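Local coordinates for penicillin-binding protein (Bacillus halodurans, PDB 3TG9), which probably binds penicillin and related beta-lactams, as a member of the beta-lactamase family of penicillin-recognising proteins, at residues L7-I10 against M11-K15; F36-R39 against A40-I43; T233-D236 against M237-W241; K278-G282 against A283-Y287. One frame throughout, in Å; residues are numbered along the deposited sequence.

Interaction 1: L7-I10 against M11-K15; sequences LHTI and MEDWK
Leu7 O receives the N-H of Met11 at 2.9 Å in a nearly straight bond (168°), the first of four i-to-i+4 bonds that bind this terminal helix along its length. Glu12 N reaches His8 O, Asp13 N reaches Thr9 O, and Trp14 N closes the series on Ile10 O at 3.0 Å.

Beyond Trp14 the backbone stops following the helix. Lys15 takes a positive phi of 50° and is the C-prime residue of a Schellman motif, in which Leu16 N bonds to Met11 O and Lys15 N makes a weak bond to Glu12 O. The Lys15 ammonium curls back to the same carbonyl, NZ to Glu12 O 3.3 Å, also weakly, at a place where a cation would probably be favoured by the carbonyl end of the helix dipole.

Among the side chains, Ile10 and Trp14 supply the apolar contact one turn apart. The CG2 branch of Ile10 is anti to its backbone N and points along the helix to Trp14 CD1, 4.0 Å away, at the pyrrole side of the indole. Ile10 also touches Val323 and Ala326, and Trp14 touches Asp322, all on helix 320-330; Leu7 and Met11 lean on strand 30-34, so branched and flexible apolar residues fill the inner side.

The polar residues take the outer side. Thr9 and Asp13 run side by side. A chi1 of -70° sets Asp13 CG beside its backbone N, over the preceding turn, and OD2 thereby comes to Thr9, where its approach to CG2, 3.1 Å, is tight.

Interaction 2: F36-R39 against A40-I43; sequences FANR and AERI
Asn38 and Ile43 pair across a tight surface turn that leads from strand 30-34 into strand 43-44, at the subunit interface. Two backbone bonds join them, Asn38 N to Ile43 O and Ile43 N to Asn38 O, each 3.0 Å; their CB atoms lie 4.0 Å apart on one face. Between them a type I turn runs from Arg39 to Arg42, closed by Arg42 N on Arg39 O at 2.8 Å.

With CG anti to the backbone N (chi1 -170°), Asn38 OD1 reaches over the turn and accepts Glu41 N at 2.9 Å, almost straight at 173° though from above the amide plane. A water donates to the same OD1 and accepts from Ala40 N. Asparagine suits the place because its carbonyl can take Glu41 N and the water together, the water linking it to Ala40 N.

Arg42 folds back, bent at chi2 and chi3, over the ring of Phe36: CD lies above one face towards the rim, and NE is 3.3 Å from Phe36 CZ, ring and guanidinium being steeply inclined. Ala40, Glu41 and Ile43 pack against the second subunit, Ala40 on its Leu197, while Arg39 makes a cation-pi contact with Trp213 of its own chain.

Ala37 and Asn38 facing Ile43 form a classic bulge; Arg42, with positive phi, and Ile43 facing Asn38 make the G1 bulge that characteristically accompanies a type I turn in a hairpin.

Interaction 3: T233-D236 against M237-W241; sequences TAED and MMKLW
Ala234 O is gripped by two backbone N-H groups of the next turn, Met238 N at 2.9 Å and, weakly, Met237 N at 3.1 Å. The pair marks the first turn of helix 234-245, which Thr233 begins as its N-cap. Thr233 OG1 accepts Asp236 N at 3.1 Å, satisfying an amide that has no earlier carbonyl to use. A threonine suits this place, since a chi1 of 60° sets OG1 between the backbone N and the carbonyl carbon, facing Asp236 N. Met237 N also bonds to Thr233 O. Farther along, Lys239 N to Glu235 O at 2.8 Å is a sound bond, whereas Leu240 N to Asp236 O is weak.

The helix lies between the main sheet and helix 58-70, and its residue types follow. Small Ala234 lets the chain come close to strands 18-24 and 308-314; Met237 reaches both Phe60 and Val311, and Leu240 packs on Leu59 and Phe60. Asp236 sends OD2 away from this helix to Ser189 OG and Glu188 N. Both bonds tie the loop containing Glu188 and Ser189 to the first turn, and the N-terminal end of the helix would probably favour the negative charge of Asp236.

Glu235 has an extended chain and lies alongside Met238, with CE of that methionine 3.9 Å from Glu235 CG. Lys239 comes across from the next turn, its CG resting 3.2 Å from Glu235 O. Its chain kinks at the last torsion, chi4 -40°, and brings NZ to 3.6 Å from Glu235 OE2, a long salt bridge.

Interaction 4: K278-G282 against A283-Y287; sequences KQQDG and AISKY
Lys278 pairs with Lys286 and Gln279 with Ile284 in an antiparallel hairpin whose register slips by one at Ser285, a classic bulge in which Ser285 and Lys286 both face Lys278. Lys278 N gives a nearly straight bond to Lys286 O, 2.9 Å, and Lys278 O takes Ser285 N. Asp281 and Gly282 cross the end, both at positive phi, as in a type I' turn, where glycine is at ease; Gln280 N to Ala283 O, 3.0 Å, and a weaker bond from Ala283 N to Gln280 O close it.

The bulge brings Ser285 round to the first strand, where its small hydroxyl fits beside Lys278. OG lies 3.2 Å from Lys278 CG and equally near Gln280 OE1, while the Gln280 amide nitrogen holds Asp268. Gln279 and Ile284 share the face away from Lys278 and Lys286, Gln279 OE1 standing 3.9 Å from Ile284 CG1.

Lys278 and Lys286 run side by side, CB of the first 3.7 Å from CG of the second. Their ammonium groups stay 5.5 Å apart, NZ to NZ, and share a water, held at 2.9 Å by Lys286 NZ and weakly by Lys278 NZ. Each has an acid of its own, Asp269 for Lys278 and Glu328 for Lys286, which probably offsets the like charges.

Through Glu328, Lys286 ties the sheet to helix 320-330 while its chain lies over strand 296-303; Tyr287, with Ile284 CG2 above its ring, packs against helix 234-245.

How the interactions relate
The four contacts are spread round the main antiparallel sheet and its flanking helices. Interactions 3 and 4 touch, Trp241 CH2 lying 3.6 Å from Tyr287 O, so helix 234-245 meets the hairpin strand although their centres are 22 Å apart. Interactions 1 and 4 stand 27 Å apart by centres yet both lean on helix 320-330, through Ile10 and through Lys286. Strand 30-34 leads from the neighbourhood of interaction 1 to the turn of interaction 2, 19 Å away centre to centre. Interaction 3 packs on helix 58-70, whose start carries Lys58 of a probable SxxK motif with Ser55, consistent with a penicillin-binding active site.

Interaction 1: L7-I10 against M11-K15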
loop_
_atom_site.group_PDB
_atom_site.type_symbol
_atom_site.label_atom_id
_atom_site.label_comp_id
_atom_site.label_asym_id
_atom_site.label_seq_id
_atom_site.Cartn_x
_atom_site.Cartn_y
_atom_site.Cartn_z
ATOM N N LEU B 7 -14.676 17.210 -24.142
ATOM C CA LEU B 7 -14.270 16.909 -22.761
ATOM C C LEU B 7 -12.807 17.250 -22.432
ATOM O O LEU B 7 -12.481 17.614 -21.293
ATOM C CB LEU B 7 -14.507 15.424 -22.475
ATOM C CG LEU B 7 -15.917 14.905 -22.763
ATOM C CD1 LEU B 7 -15.981 13.389 -22.701
ATOM C CD2 LEU B 7 -16.860 15.509 -21.764
ATOM N N HIS B 8 -11.925 17.126 -23.421
ATOM C CA HIS B 8 -10.497 17.325 -23.180
ATOM C C HIS B 8 -10.209 18.726 -22.642
ATOM O O HIS B 8 -9.435 18.902 -21.686
ATOM C CB HIS B 8 -9.700 17.069 -24.458
ATOM C CG HIS B 8 -9.915 15.706 -25.039
ATOM N ND1 HIS B 8 -9.013 14.675 -24.878
ATOM C CD2 HIS B 8 -10.929 15.207 -25.786
ATOM C CE1 HIS B 8 -9.465 13.597 -25.498
ATOM N NE2 HIS B 8 -10.624 13.893 -26.059
ATOM N N THR B 9 -10.837 19.717 -23.267
ATOM C CA THR B 9 -10.656 21.109 -22.889
ATOM C C THR B 9 -11.182 21.337 -21.486
ATOM O O THR B 9 -10.587 22.072 -20.691
ATOM C CB THR B 9 -11.411 22.040 -23.845
ATOM O OG1 THR B 9 -11.040 21.741 -25.197
ATOM C CG2 THR B 9 -11.089 23.489 -23.533
ATOM N N ILE B 10 -12.310 20.704 -21.188
ATOM C CA ILE B 10 -12.918 20.824 -19.869
ATOM C C ILE B 10 -11.955 20.322 -18.793
ATOM O O ILE B 10 -11.685 21.011 -17.803
ATOM C CB ILE B 10 -14.255 20.057 -19.795
ATOM C CG1 ILE B 10 -15.328 20.774 -20.625
ATOM C CG2 ILE B 10 -14.711 19.918 -18.348
ATOM C CD1 ILE B 10 -16.522 19.902 -20.996
ATOM N N MET B 11 -11.426 19.125 -19.002
ATOM C CA MET B 11 -10.506 18.523 -18.037
ATOM C C MET B 11 -9.176 19.264 -17.932
ATOM O O MET B 11 -8.611 19.399 -16.841
ATOM C CB MET B 11 -10.311 17.040 -18.347
ATOM C CG MET B 11 -11.534 16.240 -17.946
ATOM S SD MET B 11 -11.448 14.502 -18.321
ATOM C CE MET B 11 -10.183 13.992 -17.142
ATOM N N GLU B 12 -8.702 19.765 -19.067
ATOM C CA GLU B 12 -7.469 20.537 -19.115
ATOM C C GLU B 12 -7.628 21.823 -18.324
ATOM O O GLU B 12 -6.728 22.228 -17.591
ATOM C CB GLU B 12 -7.104 20.851 -20.565
ATOM C CG GLU B 12 -5.610 20.975 -20.823
ATOM C CD GLU B 12 -5.206 20.350 -22.152
ATOM O OE1 GLU B 12 -6.113 19.958 -22.922
ATOM O OE2 GLU B 12 -3.987 20.241 -22.424
ATOM N N ASP B 13 -8.789 22.455 -18.472
ATOM C CA ASP B 13 -9.062 23.722 -17.806
ATOM C C ASP B 13 -9.217 23.544 -16.302
ATOM O O ASP B 13 -8.818 24.409 -15.512
ATOM C CB ASP B 13 -10.311 24.376 -18.404
ATOM C CG ASP B 13 -10.085 24.872 -19.825
ATOM O OD1 ASP B 13 -8.990 25.409 -20.105
ATOM O OD2 ASP B 13 -11.002 24.725 -20.663
ATOM N N TRP B 14 -9.795 22.419 -15.904
ATOM C CA TRP B 14 -9.970 22.136 -14.486
ATOM C C TRP B 14 -8.824 21.299 -13.926
ATOM O O TRP B 14 -8.834 20.931 -12.750
ATOM C CB TRP B 14 -11.316 21.457 -14.240
ATOM C CG TRP B 14 -12.468 22.373 -14.490
ATOM C CD1 TRP B 14 -13.266 22.411 -15.600
ATOM C CD2 TRP B 14 -12.945 23.407 -13.618
ATOM N NE1 TRP B 14 -14.217 23.396 -15.464
ATOM C CE2 TRP B 14 -14.040 24.021 -14.257
ATOM C CE3 TRP B 14 -12.553 23.864 -12.354
ATOM C CZ2 TRP B 14 -14.748 25.069 -13.678
ATOM C CZ3 TRP B 14 -13.259 24.907 -11.779
ATOM C CH2 TRP B 14 -14.344 25.498 -12.441
ATOM N N LYS B 15 -7.834 21.021 -14.772
ATOM C CA LYS B 15 -6.670 20.230 -14.378
ATOM C C LYS B 15 -7.102 18.937 -13.693
ATOM O O LYS B 15 -6.699 18.667 -12.558
ATOM C CB LYS B 15 -5.764 21.027 -13.433
ATOM C CG LYS B 15 -5.513 22.469 -13.840
ATOM C CD LYS B 15 -4.821 22.561 -15.185
ATOM C CE LYS B 15 -4.701 24.012 -15.638
ATOM N NZ LYS B 15 -4.093 24.122 -16.998
#

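Interaction 2: F36-R39 against A40-I43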
loop_
_atom_site.group_PDB
_atom_site.type_symbol
_atom_site.label_atom_id
_atom_site.label_comp_id
_atom_site.label_asym_id
_atom_site.label_seq_id
_atom_site.Cartn_x
_atom_site.Cartn_y
_atom_site.Cartn_z
ATOM N N PHE B 36 -2.039 11.271 -14.948
ATOM C CA PHE B 36 -1.458 9.940 -14.794
ATOM C C PHE B 36 -2.216 9.017 -13.846
ATOM O O PHE B 36 -2.527 9.383 -12.699
ATOM C CB PHE B 36 0.005 10.040 -14.342
ATOM C CG PHE B 36 0.913 10.575 -15.399
ATOM C CD1 PHE B 36 1.334 9.770 -16.427
ATOM C CD2 PHE B 36 1.314 11.896 -15.383
ATOM C CE1 PHE B 36 2.155 10.267 -17.418
ATOM C CE2 PHE B 36 2.135 12.396 -16.373
ATOM C CZ PHE B 36 2.554 11.580 -17.387
ATOM N N ALA B 37 -2.501 7.819 -14.347
ATOM C CA ALA B 37 -2.925 6.700 -13.518
ATOM C C ALA B 37 -1.821 6.343 -12.516
ATOM O O ALA B 37 -2.090 6.091 -11.339
ATOM C CB ALA B 37 -3.260 5.499 -14.386
ATOM N N ASN B 38 -0.577 6.331 -12.987
ATOM C CA ASN B 38 0.580 6.136 -12.112
ATOM C C ASN B 38 1.601 7.222 -12.402
ATOM O O ASN B 38 2.248 7.207 -13.445
ATOM C CB ASN B 38 1.197 4.742 -12.333
ATOM C CG ASN B 38 2.250 4.378 -11.281
ATOM O OD1 ASN B 38 3.135 5.172 -10.958
ATOM N ND2 ASN B 38 2.147 3.171 -10.744
ATOM N N ARG B 39 1.731 8.179 -11.495
ATOM C CA ARG B 39 2.666 9.277 -11.697
ATOM C C ARG B 39 4.115 8.779 -11.809
ATOM O O ARG B 39 4.776 8.978 -12.835
ATOM C CB ARG B 39 2.531 10.295 -10.567
ATOM C CG ARG B 39 1.120 10.841 -10.409
ATOM C CD ARG B 39 1.063 11.977 -9.407
ATOM N NE ARG B 39 -0.316 12.392 -9.153
ATOM C CZ ARG B 39 -0.656 13.453 -8.427
ATOM N NH1 ARG B 39 0.279 14.219 -7.901
ATOM N NH2 ARG B 39 -1.931 13.751 -8.239
ATOM N N ALA B 40 4.603 8.123 -10.761
ATOM C CA ALA B 40 5.956 7.572 -10.771
ATOM C C ALA B 40 6.293 6.887 -12.101
ATOM O O ALA B 40 7.230 7.286 -12.786
ATOM C CB ALA B 40 6.150 6.607 -9.599
ATOM N N GLU B 41 5.525 5.866 -12.462
ATOM C CA GLU B 41 5.776 5.094 -13.676
ATOM C C GLU B 41 5.299 5.778 -14.949
ATOM O O GLU B 41 5.366 5.196 -16.033
ATOM C CB GLU B 41 5.121 3.717 -13.569
ATOM C CG GLU B 41 5.558 2.943 -12.347
ATOM C CD GLU B 41 7.024 2.550 -12.421
ATOM O OE1 GLU B 41 7.470 2.204 -13.535
ATOM O OE2 GLU B 41 7.721 2.588 -11.372
ATOM N N ARG B 42 4.797 7.000 -14.821
ATOM C CA ARG B 42 4.376 7.765 -15.986
ATOM C C ARG B 42 3.396 6.982 -16.856
ATOM O O ARG B 42 3.452 7.045 -18.086
ATOM C CB ARG B 42 5.596 8.163 -16.817
ATOM C CG ARG B 42 6.628 8.957 -16.045
ATOM C CD ARG B 42 6.056 10.288 -15.613
ATOM N NE ARG B 42 5.773 11.141 -16.764
ATOM C CZ ARG B 42 6.572 12.122 -17.175
ATOM N NH1 ARG B 42 7.703 12.375 -16.522
ATOM N NH2 ARG B 42 6.241 12.849 -18.234
ATOM N N ILE B 43 2.515 6.218 -16.221
ATOM C CA ILE B 43 1.450 5.559 -16.958
ATOM C C ILE B 43 0.258 6.506 -17.014
ATOM O O ILE B 43 -0.363 6.792 -15.991
ATOM C CB ILE B 43 1.033 4.227 -16.322
ATOM C CG1 ILE B 43 2.246 3.298 -16.190
ATOM C CG2 ILE B 43 -0.080 3.575 -17.149
ATOM C CD1 ILE B 43 1.916 1.927 -15.618
HETATM O O HOH W 1 3.153 6.703 -8.388
#

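Interaction 3: T233-D236 against M237-W241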
loop_
_atom_site.group_PDB
_atom_site.type_symbol
_atom_site.label_atom_id
_atom_site.label_comp_id
_atom_site.label_asym_id
_atom_site.label_seq_id
_atom_site.Cartn_x
_atom_site.Cartn_y
_atom_site.Cartn_z
ATOM N N THR B 233 -14.395 1.429 -14.989
ATOM C CA THR B 233 -13.970 2.346 -16.038
ATOM C C THR B 233 -15.165 3.247 -16.341
ATOM O O THR B 233 -16.302 2.880 -16.045
ATOM C CB THR B 233 -13.626 1.593 -17.329
ATOM O OG1 THR B 233 -14.782 0.875 -17.774
ATOM C CG2 THR B 233 -12.475 0.609 -17.102
ATOM N N ALA B 234 -14.913 4.414 -16.933
ATOM C CA ALA B 234 -15.983 5.356 -17.267
ATOM C C ALA B 234 -17.099 4.681 -18.051
ATOM O O ALA B 234 -18.287 4.880 -17.767
ATOM C CB ALA B 234 -15.430 6.542 -18.053
ATOM N N GLU B 235 -16.712 3.884 -19.044
ATOM C CA GLU B 235 -17.680 3.245 -19.923
ATOM C C GLU B 235 -18.437 2.094 -19.260
ATOM O O GLU B 235 -19.601 1.869 -19.566
ATOM C CB GLU B 235 -17.025 2.788 -21.231
ATOM C CG GLU B 235 -18.039 2.276 -22.235
ATOM C CD GLU B 235 -17.451 2.070 -23.621
ATOM O OE1 GLU B 235 -16.205 2.103 -23.754
ATOM O OE2 GLU B 235 -18.245 1.868 -24.572
ATOM N N ASP B 236 -17.793 1.362 -18.357
ATOM C CA ASP B 236 -18.537 0.421 -17.524
ATOM C C ASP B 236 -19.572 1.160 -16.636
ATOM O O ASP B 236 -20.616 0.605 -16.304
ATOM C CB ASP B 236 -17.596 -0.425 -16.658
ATOM C CG ASP B 236 -17.191 -1.738 -17.326
ATOM O OD1 ASP B 236 -17.429 -1.899 -18.544
ATOM O OD2 ASP B 236 -16.644 -2.620 -16.627
ATOM N N MET B 237 -19.286 2.395 -16.236
ATOM C CA MET B 237 -20.284 3.142 -15.465
ATOM C C MET B 237 -21.414 3.557 -16.397
ATOM O O MET B 237 -22.590 3.500 -16.035
ATOM C CB MET B 237 -19.702 4.368 -14.760
ATOM C CG MET B 237 -20.702 5.023 -13.787
ATOM S SD MET B 237 -21.135 3.896 -12.436
ATOM C CE MET B 237 -22.699 4.581 -11.854
ATOM N N MET B 238 -21.053 3.956 -17.608
ATOM C CA MET B 238 -22.056 4.229 -18.628
ATOM C C MET B 238 -22.935 2.997 -18.834
ATOM O O MET B 238 -24.153 3.088 -18.846
ATOM C CB MET B 238 -21.381 4.608 -19.941
ATOM C CG MET B 238 -22.361 4.921 -21.068
ATOM S SD MET B 238 -21.602 4.742 -22.681
ATOM C CE MET B 238 -21.809 2.982 -22.943
ATOM N N LYS B 239 -22.318 1.837 -18.995
ATOM C CA LYS B 239 -23.083 0.608 -19.184
ATOM C C LYS B 239 -23.977 0.309 -17.992
ATOM O O LYS B 239 -25.008 -0.344 -18.139
ATOM C CB LYS B 239 -22.158 -0.591 -19.419
ATOM C CG LYS B 239 -21.392 -0.564 -20.734
ATOM C CD LYS B 239 -20.602 -1.859 -20.922
ATOM C CE LYS B 239 -19.544 -1.722 -22.009
ATOM N NZ LYS B 239 -20.046 -0.944 -23.185
ATOM N N LEU B 240 -23.571 0.748 -16.803
ATOM C CA LEU B 240 -24.367 0.460 -15.616
ATOM C C LEU B 240 -25.681 1.250 -15.614
ATOM O O LEU B 240 -26.739 0.717 -15.274
ATOM C CB LEU B 240 -23.580 0.706 -14.322
ATOM C CG LEU B 240 -24.524 0.484 -13.133
ATOM C CD1 LEU B 240 -23.973 -0.407 -12.063
ATOM C CD2 LEU B 240 -25.042 1.814 -12.571
ATOM N N TRP B 241 -25.607 2.523 -15.987
ATOM C CA TRP B 241 -26.801 3.354 -16.105
ATOM C C TRP B 241 -27.733 2.791 -17.187
ATOM O O TRP B 241 -28.939 2.650 -16.980
ATOM C CB TRP B 241 -26.411 4.786 -16.468
ATOM C CG TRP B 241 -25.884 5.618 -15.333
ATOM C CD1 TRP B 241 -24.626 6.146 -15.216
ATOM C CD2 TRP B 241 -26.602 6.036 -14.162
ATOM N NE1 TRP B 241 -24.517 6.861 -14.041
ATOM C CE2 TRP B 241 -25.716 6.812 -13.378
ATOM C CE3 TRP B 241 -27.905 5.827 -13.701
ATOM C CZ2 TRP B 241 -26.097 7.385 -12.163
ATOM C CZ3 TRP B 241 -28.282 6.397 -12.497
ATOM C CH2 TRP B 241 -27.379 7.168 -11.739
#

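Interaction 4: K278-G282 against A283-Y287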
loop_
_atom_site.group_PDB
_atom_site.type_symbol
_atom_site.label_atom_id
_atom_site.label_comp_id
_atom_site.label_asym_id
_atom_site.label_seq_id
_atom_site.Cartn_x
_atom_site.Cartn_y
_atom_site.Cartn_z
ATOM N N LYS B 278 -32.311 14.790 -8.459
ATOM C CA LYS B 278 -32.441 16.227 -8.615
ATOM C C LYS B 278 -33.804 16.508 -9.212
ATOM O O LYS B 278 -34.101 16.081 -10.327
ATOM C CB LYS B 278 -31.341 16.780 -9.513
ATOM C CG LYS B 278 -31.246 18.295 -9.505
ATOM C CD LYS B 278 -30.593 18.794 -8.217
ATOM C CE LYS B 278 -29.229 18.137 -8.029
ATOM N NZ LYS B 278 -28.387 18.904 -7.078
ATOM N N GLN B 279 -34.638 17.207 -8.452
ATOM C CA GLN B 279 -36.000 17.509 -8.882
ATOM C C GLN B 279 -36.312 18.983 -8.663
ATOM O O GLN B 279 -36.327 19.468 -7.528
ATOM C CB GLN B 279 -36.998 16.650 -8.113
ATOM C CG GLN B 279 -38.423 16.762 -8.610
ATOM C CD GLN B 279 -39.400 16.083 -7.676
ATOM O OE1 GLN B 279 -39.746 14.922 -7.862
ATOM N NE2 GLN B 279 -39.832 16.802 -6.648
ATOM N N GLN B 280 -36.557 19.691 -9.755
ATOM C CA GLN B 280 -36.773 21.127 -9.705
ATOM C C GLN B 280 -37.928 21.528 -10.620
ATOM O O GLN B 280 -38.011 21.081 -11.764
ATOM C CB GLN B 280 -35.491 21.859 -10.105
ATOM C CG GLN B 280 -34.829 21.283 -11.350
ATOM C CD GLN B 280 -33.308 21.411 -11.331
ATOM O OE1 GLN B 280 -32.652 21.321 -12.374
ATOM N NE2 GLN B 280 -32.743 21.617 -10.143
ATOM N N ASP B 281 -38.821 22.362 -10.094
ATOM C CA ASP B 281 -39.982 22.839 -10.840
ATOM C C ASP B 281 -40.864 21.668 -11.273
ATOM O O ASP B 281 -41.317 21.611 -12.413
ATOM C CB ASP B 281 -39.544 23.669 -12.057
ATOM C CG ASP B 281 -38.677 24.865 -11.673
ATOM O OD1 ASP B 281 -39.116 25.682 -10.829
ATOM O OD2 ASP B 281 -37.558 24.992 -12.222
ATOM N N GLY B 282 -41.086 20.732 -10.352
ATOM C CA GLY B 282 -41.943 19.584 -10.597
ATOM C C GLY B 282 -41.504 18.643 -11.710
ATOM O O GLY B 282 -42.341 18.043 -12.382
ATOM N N ALA B 283 -40.197 18.513 -11.914
ATOM C CA ALA B 283 -39.665 17.544 -12.861
ATOM C C ALA B 283 -38.258 17.089 -12.445
ATOM O O ALA B 283 -37.436 17.894 -12.007
ATOM C CB ALA B 283 -39.649 18.124 -14.255
ATOM N N ILE B 284 -37.996 15.792 -12.588
ATOM C CA ILE B 284 -36.694 15.226 -12.257
ATOM C C ILE B 284 -35.679 15.483 -13.362
ATOM O O ILE B 284 -35.849 15.025 -14.487
ATOM C CB ILE B 284 -36.792 13.712 -11.983
ATOM C CG1 ILE B 284 -37.524 13.471 -10.658
ATOM C CG2 ILE B 284 -35.404 13.098 -11.946
ATOM C CD1 ILE B 284 -37.975 12.045 -10.450
ATOM N N SER B 285 -34.620 16.216 -13.040
ATOM C CA SER B 285 -33.610 16.554 -14.034
ATOM C C SER B 285 -32.477 15.524 -14.108
ATOM O O SER B 285 -31.886 15.316 -15.171
ATOM C CB SER B 285 -33.045 17.943 -13.758
ATOM O OG SER B 285 -32.722 18.087 -12.389
ATOM N N LYS B 286 -32.172 14.875 -12.989
ATOM C CA LYS B 286 -31.147 13.832 -13.021
ATOM C C LYS B 286 -31.166 12.879 -11.843
ATOM O O LYS B 286 -31.610 13.219 -10.746
ATOM C CB LYS B 286 -29.742 14.419 -13.189
ATOM C CG LYS B 286 -29.185 15.135 -11.978
ATOM C CD LYS B 286 -27.680 15.336 -12.126
ATOM C CE LYS B 286 -27.189 16.463 -11.240
ATOM N NZ LYS B 286 -25.728 16.716 -11.381
ATOM N N TYR B 287 -30.719 11.662 -12.114
ATOM C CA TYR B 287 -30.378 10.725 -11.068
ATOM C C TYR B 287 -28.858 10.715 -11.030
ATOM O O TYR B 287 -28.211 10.670 -12.075
ATOM C CB TYR B 287 -30.912 9.342 -11.406
ATOM C CG TYR B 287 -32.395 9.325 -11.674
ATOM C CD1 TYR B 287 -33.307 9.308 -10.627
ATOM C CD2 TYR B 287 -32.885 9.322 -12.975
ATOM C CE1 TYR B 287 -34.665 9.275 -10.867
ATOM C CE2 TYR B 287 -34.243 9.303 -13.225
ATOM C CZ TYR B 287 -35.129 9.282 -12.166
ATOM O OH TYR B 287 -36.486 9.261 -12.408
HETATM O O HOH W 2 -25.915 18.758 -9.313
#